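SusD homolog (Bacteroides thetaiotaomicron VPI-5482, PDB 3FDH) probably binds glycans at the outer membrane, as SusD does with starch, and may help this gut bacterium take them up. Local coordinates at residues 272-277 with 397-402; 279-284 with 367-372; 351-356 with 406-411; 355-360 with 414-419. All blocks are in the same frame, centred on the assembly; numbering follows the deposited sequence. Where two conformers were deposited one is given.

Contact 1. Residues 272-277 with 397-402; sequences LAYNDP and GKYFDD
The ring of Tyr399 carries Pro277 on one face: CD of Pro277 stands 3.6 Å from the ring centroid and 2° off the ring normal, a CH-pi contact. At the edge, in the ring plane, lie the carbonyl O of Tyr274 and a bridging water. The turn that brings Pro277 and the Tyr274 carbonyl here begins with a Schellman motif, which ends helix 265-274 with Asn275 as the positive-phi C-prime residue. The chain then bends past the outer end of the tyrosine, bringing Asn275 O to 3.6 Å from Tyr399 CE1. Because CG of Tyr399 is placed anti to its own nitrogen (chi1 161°), the ring reaches out from helix 393-410 to this turn. The side chain of Tyr274 crosses that of Tyr399 at about a right angle, with Tyr274 CB 3.5 Å from Tyr399 OH; the Tyr274 hydroxyl bonds to Glu415 of helix 412-423. Leu365 of helix 354-379 touches both Pro277 and Tyr399. No hydrogen bond passes directly between the segments, so a water joins them. Asp276 OD2, also salt-bridged to Arg278, accepts a hydrogen bond from this water at 2.7 Å, and Tyr399 OH donates one to the same water oxygen, again at 2.7 Å.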
loop_
_atom_site.group_PDB
_atom_site.type_symbol
_atom_site.label_atom_id
_atom_site.label_comp_id
_atom_site.label_asym_id
_atom_site.label_seq_id
_atom_site.Cartn_x
_atom_site.Cartn_y
_atom_site.Cartn_z
ATOM N N LEU A 272 -17.826 -4.050 -12.981
ATOM C CA LEU A 272 -19.063 -4.336 -13.707
ATOM C C LEU A 272 -18.861 -5.503 -14.633
ATOM O O LEU A 272 -19.732 -6.327 -14.803
ATOM C CB LEU A 272 -19.549 -3.108 -14.527
ATOM C CG LEU A 272 -20.151 -1.921 -13.744
ATOM C CD1 LEU A 272 -20.229 -0.656 -14.644
ATOM C CD2 LEU A 272 -21.521 -2.331 -13.181
ATOM N N ALA A 273 -17.677 -5.584 -15.205
ATOM C CA ALA A 273 -17.391 -6.632 -16.176
ATOM C C ALA A 273 -17.421 -7.982 -15.474
ATOM O O ALA A 273 -17.821 -8.972 -16.031
ATOM C CB ALA A 273 -16.066 -6.408 -16.849
ATOM N N TYR A 274 -16.958 -7.984 -14.241
ATOM C CA TYR A 274 -16.906 -9.200 -13.421
ATOM C C TYR A 274 -18.164 -9.460 -12.631
ATOM O O TYR A 274 -18.378 -10.542 -12.112
ATOM C CB TYR A 274 -15.768 -9.063 -12.401
ATOM C CG TYR A 274 -14.418 -9.429 -12.942
ATOM C CD1 TYR A 274 -13.636 -8.505 -13.622
ATOM C CD2 TYR A 274 -13.909 -10.692 -12.756
ATOM C CE1 TYR A 274 -12.429 -8.848 -14.115
ATOM C CE2 TYR A 274 -12.688 -11.046 -13.250
ATOM C CZ TYR A 274 -11.947 -10.118 -13.921
ATOM O OH TYR A 274 -10.738 -10.454 -14.445
ATOM N N ASN A 275 -18.985 -8.441 -12.546
ATOM C CA ASN A 275 -20.110 -8.459 -11.651
ATOM C C ASN A 275 -19.572 -8.723 -10.250
ATOM O O ASN A 275 -20.102 -9.478 -9.479
ATOM C CB ASN A 275 -21.140 -9.491 -12.026
ATOM C CG ASN A 275 -22.433 -9.326 -11.260
ATOM O OD1 ASN A 275 -22.765 -8.235 -10.801
ATOM N ND2 ASN A 275 -23.183 -10.414 -11.126
ATOM N N ASP A 276 -18.451 -8.099 -9.971
ATOM C CA ASP A 276 -17.823 -8.177 -8.650
ATOM C C ASP A 276 -18.849 -7.672 -7.592
ATOM O O ASP A 276 -19.588 -6.726 -7.830
ATOM C CB ASP A 276 -16.499 -7.393 -8.687
ATOM C CG ASP A 276 -15.755 -7.376 -7.362
ATOM O OD1 ASP A 276 -16.284 -6.826 -6.370
ATOM O OD2 ASP A 276 -14.611 -7.887 -7.337
ATOM N N PRO A 277 -18.971 -8.357 -6.450
ATOM C CA PRO A 277 -19.920 -7.899 -5.429
ATOM C C PRO A 277 -19.824 -6.410 -5.056
ATOM O O PRO A 277 -20.805 -5.794 -4.670
ATOM C CB PRO A 277 -19.539 -8.721 -4.205
ATOM C CG PRO A 277 -18.755 -9.892 -4.733
ATOM C CD PRO A 277 -18.150 -9.498 -6.011
ATOM N N GLY A 397 -17.180 -16.654 -1.496
ATOM C CA GLY A 397 -16.723 -17.963 -1.997
ATOM C C GLY A 397 -17.493 -18.388 -3.228
ATOM O O GLY A 397 -16.928 -18.926 -4.190
ATOM N N LYS A 398 -18.789 -18.113 -3.204
ATOM C CA LYS A 398 -19.681 -18.477 -4.310
ATOM C C LYS A 398 -19.404 -17.627 -5.523
ATOM O O LYS A 398 -19.531 -18.073 -6.671
ATOM C CB LYS A 398 -21.145 -18.323 -3.917
ATOM C CG LYS A 398 -22.086 -18.473 -5.103
ATOM C CD LYS A 398 -23.530 -18.521 -4.680
ATOM C CE LYS A 398 -24.449 -18.441 -5.903
ATOM N NZ LYS A 398 -24.149 -19.500 -6.916
ATOM N N TYR A 399 -19.022 -16.390 -5.247
ATOM C CA TYR A 399 -18.699 -15.442 -6.306
ATOM C C TYR A 399 -17.414 -15.929 -6.965
ATOM O O TYR A 399 -17.234 -15.904 -8.193
ATOM C CB TYR A 399 -18.510 -14.019 -5.758
ATOM C CG TYR A 399 -17.757 -13.203 -6.726
ATOM C CD1 TYR A 399 -18.360 -12.774 -7.886
ATOM C CD2 TYR A 399 -16.424 -12.873 -6.508
ATOM C CE1 TYR A 399 -17.656 -12.034 -8.796
ATOM C CE2 TYR A 399 -15.737 -12.162 -7.411
ATOM C CZ TYR A 399 -16.358 -11.745 -8.557
ATOM O OH TYR A 399 -15.668 -11.005 -9.486
ATOM N N PHE A 400 -16.497 -16.391 -6.129
ATOM C CA PHE A 400 -15.250 -16.917 -6.683
ATOM C C PHE A 400 -15.534 -18.098 -7.638
ATOM O O PHE A 400 -14.993 -18.183 -8.737
ATOM C CB PHE A 400 -14.295 -17.425 -5.606
ATOM C CG PHE A 400 -13.090 -18.113 -6.194
ATOM C CD1 PHE A 400 -11.976 -17.390 -6.539
ATOM C CD2 PHE A 400 -13.118 -19.482 -6.477
ATOM C CE1 PHE A 400 -10.878 -17.987 -7.135
ATOM C CE2 PHE A 400 -12.000 -20.099 -7.064
ATOM C CZ PHE A 400 -10.882 -19.340 -7.384
ATOM N N ASP A 401 -16.373 -19.006 -7.152
ATOM C CA ASP A 401 -16.743 -20.253 -7.857
ATOM C C ASP A 401 -17.511 -19.950 -9.131
ATOM O O ASP A 401 -17.329 -20.571 -10.177
ATOM C CB ASP A 401 -17.647 -21.126 -6.987
ATOM C CG ASP A 401 -16.932 -21.760 -5.785
ATOM O OD1 ASP A 401 -15.676 -21.794 -5.728
ATOM O OD2 ASP A 401 -17.659 -22.226 -4.878
ATOM N N ASP A 402 -18.345 -18.932 -9.043
ATOM C CA ASP A 402 -19.272 -18.616 -10.132
ATOM C C ASP A 402 -18.635 -17.792 -11.227
ATOM O O ASP A 402 -19.034 -17.889 -12.379
ATOM C CB ASP A 402 -20.523 -17.871 -9.611
ATOM C CG ASP A 402 -21.567 -18.799 -8.973
ATOM O OD1 ASP A 402 -21.378 -20.021 -9.005
ATOM O OD2 ASP A 402 -22.589 -18.294 -8.447
HETATM O O HOH W 1 -13.378 -9.831 -8.770
#

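Contact 2. Residues 279-284 with 367-372; sequences ANRAFF and NAENSI
Arg281 grips Glu369 side-on through two nitrogens, a bidentate salt bridge that fastens the loop before strand 283-284 to helix 354-379. This is the tight part of the contact. Arg281 NE donates to Glu369 OE1 at 2.8 Å, tilted 18° out of the guanidinium plane, while Arg281 NH2 donates to Glu369 OE2, also at 2.8 Å and nearly straight at 172°. Each oxygen offers its syn lone pair, and the two flat groups lie almost in one plane. The arginine chain is extended from CG to NE, whereas Glu369 bends at chi2 (62°) to turn its carboxylate to the meeting point. Second partners help to hold both ends in place: Ile391 N donates to Glu369 OE1, and NH1 of the arginine bonds to Ser388. With a leucine in place of Arg281, the buried Glu369 carboxylate would probably be left without its countercharge and Ser388 without its guanidinium partner.

The apolar side is looser, although it too is buried. Ile372 CG2 lies over one face of the guanidinium, 4.0 Å above the plane and displaced toward the rim, and its distance to Arg281 CG is 4.2 Å. The other branch of the isoleucine meets the next residue, with Ile372 CD1 3.7 Å from Ala282 CB.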
loop_
_atom_site.group_PDB
_atom_site.type_symbol
_atom_site.label_atom_id
_atom_site.label_comp_id
_atom_site.label_asym_id
_atom_site.label_seq_id
_atom_site.Cartn_x
_atom_site.Cartn_y
_atom_site.Cartn_z
ATOM N N ALA A 279 -19.264 -3.961 -6.969
ATOM C CA ALA A 279 -19.874 -3.139 -8.027
ATOM C C ALA A 279 -21.194 -2.500 -7.565
ATOM O O ALA A 279 -21.539 -1.381 -7.957
ATOM C CB ALA A 279 -20.123 -3.963 -9.319
ATOM N N ASN A 280 -21.939 -3.235 -6.751
ATOM C CA ASN A 280 -23.237 -2.803 -6.344
ATOM C C ASN A 280 -23.272 -2.311 -4.930
ATOM O O ASN A 280 -24.318 -2.013 -4.390
ATOM C CB ASN A 280 -24.176 -3.987 -6.407
ATOM C CG ASN A 280 -25.610 -3.569 -6.410
ATOM O OD1 ASN A 280 -25.964 -2.531 -6.993
ATOM N ND2 ASN A 280 -26.455 -4.349 -5.751
ATOM N N ARG A 281 -22.106 -2.187 -4.339
ATOM C CA ARG A 281 -22.069 -1.921 -2.925
ATOM C C ARG A 281 -21.083 -0.895 -2.403
ATOM O O ARG A 281 -21.321 -0.301 -1.355
ATOM C CB ARG A 281 -21.870 -3.274 -2.243
ATOM C CG ARG A 281 -21.938 -3.226 -0.802
ATOM C CD ARG A 281 -22.203 -4.578 -0.213
ATOM N NE ARG A 281 -22.097 -4.492 1.244
ATOM C CZ ARG A 281 -23.026 -3.978 2.046
ATOM N NH1 ARG A 281 -24.138 -3.496 1.541
ATOM N NH2 ARG A 281 -22.819 -3.912 3.344
ATOM N N ALA A 282 -20.027 -0.620 -3.182
ATOM C CA ALA A 282 -18.927 0.226 -2.736
ATOM C C ALA A 282 -18.898 1.656 -3.300
ATOM O O ALA A 282 -17.880 2.328 -3.271
ATOM C CB ALA A 282 -17.597 -0.463 -3.046
ATOM N N PHE A 283 -20.023 2.098 -3.801
ATOM C CA PHE A 283 -20.166 3.440 -4.401
ATOM C C PHE A 283 -21.342 4.227 -3.886
ATOM O O PHE A 283 -22.432 3.706 -3.714
ATOM C CB PHE A 283 -20.249 3.352 -5.939
ATOM C CG PHE A 283 -19.019 2.792 -6.572
ATOM C CD1 PHE A 283 -17.870 3.549 -6.660
ATOM C CD2 PHE A 283 -19.010 1.526 -7.103
ATOM C CE1 PHE A 283 -16.722 3.031 -7.230
ATOM C CE2 PHE A 283 -17.865 1.006 -7.683
ATOM C CZ PHE A 283 -16.722 1.765 -7.759
ATOM N N PHE A 284 -21.078 5.508 -3.641
ATOM C CA PHE A 284 -22.049 6.476 -3.196
ATOM C C PHE A 284 -22.102 7.668 -4.156
ATOM O O PHE A 284 -21.105 8.144 -4.698
ATOM C CB PHE A 284 -21.782 7.045 -1.789
ATOM C CG PHE A 284 -21.587 6.013 -0.701
ATOM C CD1 PHE A 284 -22.243 4.794 -0.722
ATOM C CD2 PHE A 284 -20.799 6.334 0.412
ATOM C CE1 PHE A 284 -22.072 3.874 0.315
ATOM C CE2 PHE A 284 -20.628 5.434 1.452
ATOM C CZ PHE A 284 -21.267 4.191 1.400
ATOM N N ASN A 367 -12.452 -7.836 3.684
ATOM C CA ASN A 367 -11.795 -6.627 4.180
ATOM C C ASN A 367 -12.539 -5.416 3.610
ATOM O O ASN A 367 -12.701 -4.399 4.260
ATOM C CB ASN A 367 -10.327 -6.589 3.763
ATOM C CG ASN A 367 -9.637 -5.317 4.160
ATOM O OD1 ASN A 367 -9.537 -4.987 5.348
ATOM N ND2 ASN A 367 -9.170 -4.567 3.153
ATOM N N ALA A 368 -12.973 -5.572 2.367
ATOM C CA ALA A 368 -13.735 -4.540 1.670
ATOM C C ALA A 368 -15.044 -4.295 2.385
ATOM O O ALA A 368 -15.457 -3.166 2.627
ATOM C CB ALA A 368 -14.008 -4.971 0.224
ATOM N N GLU A 369 -15.699 -5.394 2.743
ATOM C CA GLU A 369 -16.954 -5.322 3.443
ATOM C C GLU A 369 -16.761 -4.688 4.816
ATOM O O GLU A 369 -17.602 -3.935 5.280
ATOM C CB GLU A 369 -17.566 -6.706 3.607
ATOM C CG GLU A 369 -18.854 -6.713 4.429
ATOM C CD GLU A 369 -19.987 -5.892 3.794
ATOM O OE1 GLU A 369 -20.335 -6.119 2.614
ATOM O OE2 GLU A 369 -20.554 -5.033 4.485
ATOM N N ASN A 370 -15.642 -4.993 5.452
ATOM C CA ASN A 370 -15.353 -4.394 6.751
ATOM C C ASN A 370 -15.352 -2.881 6.605
ATOM O O ASN A 370 -16.004 -2.163 7.363
ATOM C CB ASN A 370 -14.008 -4.865 7.307
ATOM C CG ASN A 370 -13.797 -4.461 8.766
ATOM O OD1 ASN A 370 -14.599 -4.794 9.647
ATOM N ND2 ASN A 370 -12.717 -3.740 9.022
ATOM N N SER A 371 -14.616 -2.380 5.621
ATOM C CA SER A 371 -14.552 -0.944 5.441
ATOM C C SER A 371 -15.824 -0.292 4.965
ATOM O O SER A 371 -16.170 0.828 5.370
ATOM C CB SER A 371 -13.438 -0.607 4.457
ATOM O OG SER A 371 -12.242 -1.083 5.009
ATOM N N ILE A 372 -16.527 -1.006 4.099
ATOM C CA ILE A 372 -17.781 -0.503 3.545
ATOM C C ILE A 372 -18.775 -0.318 4.689
ATOM O O ILE A 372 -19.399 0.720 4.778
ATOM C CB ILE A 372 -18.332 -1.412 2.448
ATOM C CG1 ILE A 372 -17.390 -1.305 1.245
ATOM C CG2 ILE A 372 -19.831 -1.013 2.121
ATOM C CD1 ILE A 372 -17.666 -2.333 0.165
#

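Contact 3. Residues 351-356 with 406-411; sequences RDAEDA and AKYAAN
An Asx turn leads into helix 354-379, and the hydroxyl of Tyr408 meets the backbone just there. Asp352 OD1 accepts from Glu354 N at 3.1 Å, the donor standing 63° out of the carboxylate plane, and this bond draws the chain into its first helical turn with Ala353 at the N-cap position. Across the contact, Ala353 N donates to Tyr408 OH at 2.8 Å with an N-H...O angle of 165°, so an amide at the helix start finds its acceptor on a neighbouring helix. A water extends the link by donating a hydrogen bond to Arg351 O at 2.7 Å while lying 3.0 Å from Tyr408 OH.

In the fold, this joins the N-terminal end of helix 354-379 to the last turns of helix 393-410, within a protein built largely of packed helices. With CG of Tyr408 opposite the backbone nitrogen (chi1 159°), the ring reaches from one helix to the other. Its CE1 passes 4.0 Å from Ala353 CB, and the other carbon ortho to the hydroxyl, Tyr408 CE2, lies 3.9 Å from Glu354 CB. A phenylalanine here would probably leave the Ala353 amide without its acceptor and the water without one of its partners. Farther back along the ring, Tyr408 rests against Thr416 of helix 412-423, while Ala353 packs on Leu346 and Cys347 of helix 335-348.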
loop_
_atom_site.group_PDB
_atom_site.type_symbol
_atom_site.label_atom_id
_atom_site.label_comp_id
_atom_site.label_asym_id
_atom_site.label_seq_id
_atom_site.Cartn_x
_atom_site.Cartn_y
_atom_site.Cartn_z
ATOM N N ARG A 351 2.289 -23.912 -11.412
ATOM C CA ARG A 351 1.536 -24.797 -10.515
ATOM C C ARG A 351 0.153 -24.248 -10.221
ATOM O O ARG A 351 -0.124 -23.088 -10.419
ATOM C CB ARG A 351 2.258 -25.032 -9.194
ATOM C CG ARG A 351 3.645 -25.604 -9.334
ATOM C CD ARG A 351 4.293 -25.792 -7.964
ATOM N NE ARG A 351 5.747 -25.820 -8.076
ATOM C CZ ARG A 351 6.563 -25.734 -7.035
ATOM N NH1 ARG A 351 6.056 -25.594 -5.823
ATOM N NH2 ARG A 351 7.880 -25.753 -7.200
ATOM N N ASP A 352 -0.705 -25.136 -9.752
ATOM C CA ASP A 352 -2.104 -24.789 -9.435
ATOM C C ASP A 352 -2.160 -23.786 -8.301
ATOM O O ASP A 352 -1.643 -24.032 -7.213
ATOM C CB ASP A 352 -2.905 -26.033 -9.043
ATOM C CG ASP A 352 -4.375 -25.741 -8.785
ATOM O OD1 ASP A 352 -4.921 -24.791 -9.338
ATOM O OD2 ASP A 352 -5.011 -26.507 -8.041
ATOM N N ALA A 353 -2.819 -22.662 -8.573
ATOM C CA ALA A 353 -2.960 -21.556 -7.594
ATOM C C ALA A 353 -4.406 -21.347 -7.192
ATOM O O ALA A 353 -4.746 -20.414 -6.500
ATOM C CB ALA A 353 -2.407 -20.268 -8.192
ATOM N N GLU A 354 -5.272 -22.244 -7.608
ATOM C CA GLU A 354 -6.688 -22.019 -7.384
ATOM C C GLU A 354 -7.107 -21.807 -5.926
ATOM O O GLU A 354 -7.910 -20.902 -5.627
ATOM C CB GLU A 354 -7.523 -23.143 -7.998
ATOM C CG GLU A 354 -9.011 -22.885 -7.903
ATOM C CD GLU A 354 -9.840 -24.069 -8.321
ATOM O OE1 GLU A 354 -9.583 -24.616 -9.412
ATOM O OE2 GLU A 354 -10.762 -24.442 -7.560
ATOM N N ASP A 355 -6.603 -22.639 -5.029
ATOM C CA ASP A 355 -7.042 -22.562 -3.638
ATOM C C ASP A 355 -6.512 -21.292 -3.045
ATOM O O ASP A 355 -7.200 -20.590 -2.294
ATOM C CB ASP A 355 -6.584 -23.778 -2.800
ATOM C CG ASP A 355 -7.227 -25.068 -3.264
ATOM O OD1 ASP A 355 -8.367 -25.023 -3.770
ATOM O OD2 ASP A 355 -6.589 -26.122 -3.113
ATOM N N ALA A 356 -5.293 -20.974 -3.453
ATOM C CA ALA A 356 -4.611 -19.800 -2.928
ATOM C C ALA A 356 -5.352 -18.546 -3.372
ATOM O O ALA A 356 -5.583 -17.628 -2.594
ATOM C CB ALA A 356 -3.152 -19.757 -3.379
ATOM N N ALA A 406 -13.349 -19.762 -13.429
ATOM C CA ALA A 406 -13.228 -19.997 -14.867
ATOM C C ALA A 406 -12.200 -19.054 -15.508
ATOM O O ALA A 406 -11.440 -19.465 -16.373
ATOM C CB ALA A 406 -14.593 -19.896 -15.572
ATOM N N LYS A 407 -12.151 -17.813 -15.043
ATOM C CA LYS A 407 -11.232 -16.814 -15.596
ATOM C C LYS A 407 -9.816 -17.176 -15.216
ATOM O O LYS A 407 -8.871 -17.007 -16.000
ATOM C CB LYS A 407 -11.597 -15.401 -15.127
ATOM C CG LYS A 407 -12.893 -14.906 -15.742
ATOM C CD LYS A 407 -13.252 -13.562 -15.216
ATOM C CE LYS A 407 -14.644 -13.062 -15.661
ATOM N NZ LYS A 407 -14.797 -12.799 -17.123
ATOM N N TYR A 408 -9.686 -17.726 -14.023
ATOM C CA TYR A 408 -8.378 -18.148 -13.513
ATOM C C TYR A 408 -7.867 -19.326 -14.371
ATOM O O TYR A 408 -6.711 -19.360 -14.776
ATOM C CB TYR A 408 -8.430 -18.574 -12.028
ATOM C CG TYR A 408 -7.247 -19.449 -11.703
ATOM C CD1 TYR A 408 -5.971 -18.892 -11.536
ATOM C CD2 TYR A 408 -7.381 -20.841 -11.636
ATOM C CE1 TYR A 408 -4.865 -19.701 -11.311
ATOM C CE2 TYR A 408 -6.295 -21.645 -11.396
ATOM C CZ TYR A 408 -5.034 -21.080 -11.247
ATOM O OH TYR A 408 -3.961 -21.909 -11.029
ATOM N N ALA A 409 -8.763 -20.282 -14.629
ATOM C CA ALA A 409 -8.447 -21.474 -15.448
ATOM C C ALA A 409 -7.908 -21.039 -16.809
ATOM O O ALA A 409 -6.928 -21.595 -17.326
ATOM C CB ALA A 409 -9.672 -22.360 -15.642
ATOM N N ALA A 410 -8.543 -20.014 -17.354
ATOM C CA ALA A 410 -8.199 -19.497 -18.683
ATOM C C ALA A 410 -6.881 -18.742 -18.745
ATOM O O ALA A 410 -6.140 -18.863 -19.708
ATOM C CB ALA A 410 -9.323 -18.652 -19.256
ATOM N N ASN A 411 -6.595 -17.952 -17.727
ATOM C CA ASN A 411 -5.369 -17.127 -17.693
ATOM C C ASN A 411 -4.933 -16.953 -16.253
ATOM O O ASN A 411 -5.165 -15.894 -15.666
ATOM C CB ASN A 411 -5.627 -15.744 -18.293
ATOM C CG ASN A 411 -6.001 -15.796 -19.748
ATOM O OD1 ASN A 411 -5.146 -15.999 -20.594
ATOM N ND2 ASN A 411 -7.275 -15.567 -20.059
HETATM O O HOH W 2 -1.299 -21.663 -12.345
#

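Contact 4. Residues 355-360 with 414-419; sequences DALKEA and QETMIQ
Leu357 pushes its branched end against Thr416 and, more lightly, against Gln419, and these three residues account for most of the buried surface. Leu357 CD1 does most of the touching: it sits 3.7 Å from Thr416 CA, 3.8 Å from Thr416 OG1 and 4.0 Å from Gln419 CB, a methyl resting between two successive turns of the partner helix. The second methyl, Leu357 CD2, approaches Thr416 OG1 at 3.9 Å. That hydroxyl is hydrogen-bonded to Pro412 O in its own helix, so the leucine meets a threonine whose polar end is already engaged.

The two segments belong to helices 354-379 and 412-423, which run almost parallel here, 15° apart in direction with their local axes 10.7 Å from each other at closest approach. Such helix-on-helix packing is in keeping with a family placed in the TPR clan. Phe340 of helix 335-348 and Tyr408 of helix 393-410 also touch Leu357, so its side chain is met from three other helices.

Gln419 contributes its CB to the leucine and bends at chi2 (-57°), carrying the amide back along its own helix. There, with Glu415 OE1 taken by Tyr274, Gln419 NE2 donates to the other oxygen, Glu415 OE2, at 2.9 Å, arriving from above the carboxylate plane.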
loop_
_atom_site.group_PDB
_atom_site.type_symbol
_atom_site.label_atom_id
_atom_site.label_comp_id
_atom_site.label_asym_id
_atom_site.label_seq_id
_atom_site.Cartn_x
_atom_site.Cartn_y
_atom_site.Cartn_z
ATOM N N ASP A 355 -6.603 -22.639 -5.029
ATOM C CA ASP A 355 -7.042 -22.562 -3.638
ATOM C C ASP A 355 -6.512 -21.292 -3.045
ATOM O O ASP A 355 -7.200 -20.590 -2.294
ATOM C CB ASP A 355 -6.584 -23.778 -2.800
ATOM C CG ASP A 355 -7.227 -25.068 -3.264
ATOM O OD1 ASP A 355 -8.367 -25.023 -3.770
ATOM O OD2 ASP A 355 -6.589 -26.122 -3.113
ATOM N N ALA A 356 -5.293 -20.974 -3.453
ATOM C CA ALA A 356 -4.611 -19.800 -2.928
ATOM C C ALA A 356 -5.352 -18.546 -3.372
ATOM O O ALA A 356 -5.583 -17.628 -2.594
ATOM C CB ALA A 356 -3.152 -19.757 -3.379
ATOM N N LEU A 357 -5.710 -18.524 -4.643
ATOM C CA LEU A 357 -6.397 -17.373 -5.203
ATOM C C LEU A 357 -7.746 -17.204 -4.544
ATOM O O LEU A 357 -8.185 -16.095 -4.275
ATOM C CB LEU A 357 -6.577 -17.502 -6.726
ATOM C CG LEU A 357 -7.190 -16.286 -7.433
ATOM C CD1 LEU A 357 -6.353 -14.961 -7.345
ATOM C CD2 LEU A 357 -7.439 -16.641 -8.937
ATOM N N LYS A 358 -8.399 -18.309 -4.236
ATOM C CA LYS A 358 -9.733 -18.193 -3.643
ATOM C C LYS A 358 -9.616 -17.575 -2.263
ATOM O O LYS A 358 -10.414 -16.734 -1.841
ATOM C CB LYS A 358 -10.453 -19.530 -3.550
ATOM C CG LYS A 358 -11.848 -19.401 -2.952
ATOM C CD LYS A 358 -12.598 -20.706 -2.968
ATOM C CE LYS A 358 -14.067 -20.502 -2.612
ATOM N NZ LYS A 358 -14.904 -21.754 -2.621
ATOM N N GLU A 359 -8.606 -18.015 -1.554
ATOM C CA GLU A 359 -8.378 -17.541 -0.193
ATOM C C GLU A 359 -8.118 -16.039 -0.220
ATOM O O GLU A 359 -8.625 -15.267 0.624
ATOM C CB GLU A 359 -7.194 -18.286 0.424
ATOM C CG GLU A 359 -6.904 -17.971 1.864
ATOM C CD GLU A 359 -7.875 -18.611 2.834
ATOM O OE1 GLU A 359 -8.761 -19.360 2.370
ATOM O OE2 GLU A 359 -7.783 -18.330 4.051
ATOM N N ALA A 360 -7.399 -15.611 -1.254
ATOM C CA ALA A 360 -7.015 -14.212 -1.415
ATOM C C ALA A 360 -8.214 -13.331 -1.798
ATOM O O ALA A 360 -8.443 -12.281 -1.232
ATOM C CB ALA A 360 -5.891 -14.083 -2.484
ATOM N N GLN A 414 -2.664 -13.754 -15.102
ATOM C CA GLN A 414 -3.373 -12.531 -15.472
ATOM C C GLN A 414 -4.493 -12.276 -14.500
ATOM O O GLN A 414 -4.632 -11.186 -13.974
ATOM C CB GLN A 414 -3.957 -12.632 -16.880
ATOM C CG GLN A 414 -4.823 -11.451 -17.238
ATOM C CD GLN A 414 -5.358 -11.524 -18.653
ATOM O OE1 GLN A 414 -4.612 -11.373 -19.590
ATOM N NE2 GLN A 414 -6.667 -11.715 -18.804
ATOM N N GLU A 415 -5.300 -13.307 -14.317
ATOM C CA GLU A 415 -6.481 -13.263 -13.439
ATOM C C GLU A 415 -6.101 -13.019 -11.983
ATOM O O GLU A 415 -6.737 -12.247 -11.265
ATOM C CB GLU A 415 -7.321 -14.520 -13.577
ATOM C CG GLU A 415 -8.565 -14.481 -12.719
ATOM C CD GLU A 415 -9.569 -13.333 -13.048
ATOM O OE1 GLU A 415 -9.546 -12.718 -14.145
ATOM O OE2 GLU A 415 -10.434 -13.070 -12.182
ATOM N N THR A 416 -5.045 -13.689 -11.564
ATOM C CA THR A 416 -4.505 -13.523 -10.231
ATOM C C THR A 416 -4.130 -12.068 -9.963
ATOM O O THR A 416 -4.467 -11.517 -8.934
ATOM C CB THR A 416 -3.290 -14.476 -9.961
ATOM O OG1 THR A 416 -3.752 -15.844 -10.022
ATOM C CG2 THR A 416 -2.597 -14.175 -8.557
HETATM N N MSE A 417 -3.495 -11.401 -10.909
HETATM C CA MSE A 417 -3.022 -10.071 -10.631
HETATM C C MSE A 417 -4.160 -9.048 -10.733
HETATM O O MSE A 417 -4.156 -8.021 -10.023
HETATM C CB MSE A 417 -1.888 -9.744 -11.567
HETATM C CG MSE A 417 -0.693 -10.719 -11.493
HETATM SE SE MSE A 417 -0.012 -10.835 -9.692
HETATM C CE MSE A 417 0.479 -8.972 -9.503
ATOM N N ILE A 418 -5.128 -9.342 -11.612
ATOM C CA ILE A 418 -6.364 -8.514 -11.700
ATOM C C ILE A 418 -7.085 -8.561 -10.349
ATOM O O ILE A 418 -7.528 -7.541 -9.812
ATOM C CB ILE A 418 -7.310 -8.939 -12.842
ATOM C CG1 ILE A 418 -6.666 -8.589 -14.199
ATOM C CG2 ILE A 418 -8.624 -8.200 -12.706
ATOM C CD1 ILE A 418 -7.402 -9.135 -15.479
ATOM N N GLN A 419 -7.180 -9.757 -9.796
ATOM C CA GLN A 419 -7.826 -9.954 -8.517
ATOM C C GLN A 419 -7.062 -9.288 -7.377
ATOM O O GLN A 419 -7.671 -8.732 -6.455
ATOM C CB GLN A 419 -8.123 -11.459 -8.228
ATOM C CG GLN A 419 -9.216 -12.059 -9.142
ATOM C CD GLN A 419 -10.561 -11.299 -9.066
ATOM O OE1 GLN A 419 -11.007 -10.897 -7.985
ATOM N NE2 GLN A 419 -11.209 -11.120 -10.212
#

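How the contacts relate
Followed from the N terminus, the chain enters contact 1 at the end of helix 265-274 and, after 119 intervening residues, returns to it in helix 393-410. Contact 2 opens directly afterwards and closes on helix 354-379, wholly within that span. Contacts 3 and 4 begin together at the start of helix 354-379, sharing Asp355 and Ala356, but close on helix 393-410 and then helix 412-423, so both cross contacts 1 and 2. The centres of contacts 3 and 4 are about 7 Å apart, and Lys358 with Asp401 adds a salt bridge between contacts 4 and 1. Contact 2 ties in the strand region farther along helix 354-379.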